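Local coordinates for protein aromatic amino acid beta-eliminating lyase/threonine aldolase (Exiguobacterium sibiricum, PDB 3LWS) that is a PLP-dependent enzyme of the beta-eliminating lyase family, with its pyridoxal phosphate cofactor linked covalently to a lysine, at residues A[297-302]-A[320-324]. Sequence-based numbering, arbitrary orientation.
Sequences QAADIS and LVDKD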
loop_
_atom_site.group_PDB
_atom_site.type_symbol
_atom_site.label_atom_id
_atom_site.label_comp_id
_atom_site.label_asym_id
_atom_site.label_seq_id
_atom_site.Cartn_x
_atom_site.Cartn_y
_atom_site.Cartn_z
ATOM N N GLN A 297 34.358 2.792 17.903
ATOM C CA GLN A 297 32.906 2.719 18.044
ATOM C C GLN A 297 32.332 4.120 17.834
ATOM O O GLN A 297 33.091 5.130 17.807
ATOM C CB GLN A 297 32.552 2.163 19.436
ATOM C CG GLN A 297 33.216 0.805 19.883
ATOM C CD GLN A 297 32.740 -0.472 19.146
ATOM O OE1 GLN A 297 33.374 -1.528 19.249
ATOM N NE2 GLN A 297 31.670 -0.371 18.382
ATOM N N ALA A 298 31.008 4.205 17.723
ATOM C CA ALA A 298 30.329 5.478 17.405
ATOM C C ALA A 298 30.654 6.594 18.385
ATOM O O ALA A 298 30.761 7.730 17.995
ATOM C CB ALA A 298 28.832 5.283 17.336
ATOM N N ALA A 299 30.796 6.258 19.664
ATOM C CA ALA A 299 31.209 7.220 20.682
ATOM C C ALA A 299 32.596 7.849 20.409
ATOM O O ALA A 299 32.827 8.977 20.811
ATOM C CB ALA A 299 31.203 6.548 22.052
ATOM N N ASP A 300 33.481 7.104 19.745
ATOM C CA ASP A 300 34.785 7.580 19.269
ATOM C C ASP A 300 34.751 8.348 17.954
ATOM O O ASP A 300 35.454 9.338 17.798
ATOM C CB ASP A 300 35.731 6.407 19.027
ATOM C CG ASP A 300 35.839 5.481 20.226
ATOM O OD1 ASP A 300 36.175 5.989 21.298
ATOM O OD2 ASP A 300 35.599 4.259 20.092
ATOM N N ILE A 301 33.969 7.857 17.003
ATOM C CA ILE A 301 33.984 8.345 15.611
ATOM C C ILE A 301 32.939 9.415 15.346
ATOM O O ILE A 301 33.213 10.383 14.638
ATOM C CB ILE A 301 33.773 7.170 14.612
ATOM C CG1 ILE A 301 34.827 6.095 14.831
ATOM C CG2 ILE A 301 33.769 7.654 13.154
ATOM C CD1 ILE A 301 36.268 6.571 14.952
ATOM N N SER A 302 31.737 9.262 15.897
ATOM C CA SER A 302 30.704 10.287 15.673
ATOM C C SER A 302 31.213 11.749 15.858
ATOM O O SER A 302 30.973 12.594 14.988
ATOM C CB SER A 302 29.465 10.011 16.534
ATOM O OG SER A 302 28.635 11.146 16.636
ATOM N N LEU A 320 25.793 5.892 12.221
ATOM C CA LEU A 320 26.689 4.743 12.415
ATOM C C LEU A 320 25.987 3.550 13.099
ATOM O O LEU A 320 25.029 3.739 13.832
ATOM C CB LEU A 320 27.893 5.166 13.244
ATOM C CG LEU A 320 28.856 6.165 12.577
ATOM C CD1 LEU A 320 29.667 6.885 13.709
ATOM C CD2 LEU A 320 29.757 5.471 11.563
ATOM N N VAL A 321 26.462 2.333 12.834
ATOM C CA VAL A 321 25.957 1.116 13.476
ATOM C C VAL A 321 27.167 0.466 14.099
ATOM O O VAL A 321 28.077 0.089 13.365
ATOM C CB VAL A 321 25.255 0.151 12.469
ATOM C CG1 VAL A 321 24.860 -1.183 13.154
ATOM C CG2 VAL A 321 24.018 0.818 11.859
ATOM N N ASP A 322 27.191 0.368 15.440
ATOM C CA ASP A 322 28.321 -0.213 16.134
ATOM C C ASP A 322 28.375 -1.713 15.903
ATOM O O ASP A 322 27.353 -2.396 15.907
ATOM C CB ASP A 322 28.313 0.089 17.655
ATOM C CG ASP A 322 28.994 1.376 17.997
ATOM O OD1 ASP A 322 29.858 1.799 17.201
ATOM O OD2 ASP A 322 28.702 1.942 19.075
ATOM N N LYS A 323 29.591 -2.199 15.692
ATOM C CA LYS A 323 29.865 -3.616 15.517
ATOM C C LYS A 323 31.008 -3.910 16.481
ATOM O O LYS A 323 31.241 -3.135 17.434
ATOM C CB LYS A 323 30.283 -3.924 14.062
ATOM C CG LYS A 323 29.305 -3.505 13.036
ATOM C CD LYS A 323 28.199 -4.504 12.869
ATOM C CE LYS A 323 27.478 -4.219 11.558
ATOM N NZ LYS A 323 26.419 -5.202 11.257
ATOM N N ASP A 324 31.712 -5.014 16.248
ATOM C CA ASP A 324 32.782 -5.448 17.157
ATOM C C ASP A 324 34.108 -4.726 16.848
ATOM O O ASP A 324 34.840 -5.106 15.933
ATOM C CB ASP A 324 32.961 -6.969 17.070
ATOM C CG ASP A 324 33.928 -7.509 18.127
ATOM O OD1 ASP A 324 34.145 -6.834 19.158
ATOM O OD2 ASP A 324 34.467 -8.613 17.922
#
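L320, just before strand 321-322, sends its side chain onto the first turn of helix 298-312. Its CD1 lies 4.1 Å from CB of A298, 4.2 Å from CG2 of I301 and 3.8 Å from the backbone N of S302. L5 of helix 4-10, F294 and C327 extend this small apolar cluster beyond the two segments. V321 turns away from the helix, and its backbone pairs with S328. Strand 321-322 is an outermost strand of a four-stranded antiparallel sheet, and helix 298-312, which starts just after strand 289-295, packs against this sheet in the smaller, C-terminal domain, consistent with the fold type I (aspartate aminotransferase-like) PLP enzymes. D322 points back at the helix start: its OD1 accepts a 2.7 Å hydrogen bond from N of A298, a first-turn amide that no preceding helical turn can satisfy. The same OD1 takes a weak bond from NE2 of Q297, at 3.1 Å. K323 contributes backbone rather than side chain, its O receiving NE2 of Q297 at 3.0 Å. Past D324, the N of G325 binds OE1 of Q297, so both ends of this amide are engaged, while N of the N-cap residue Q297 bonds OD2 of D300 at 2.9 Å.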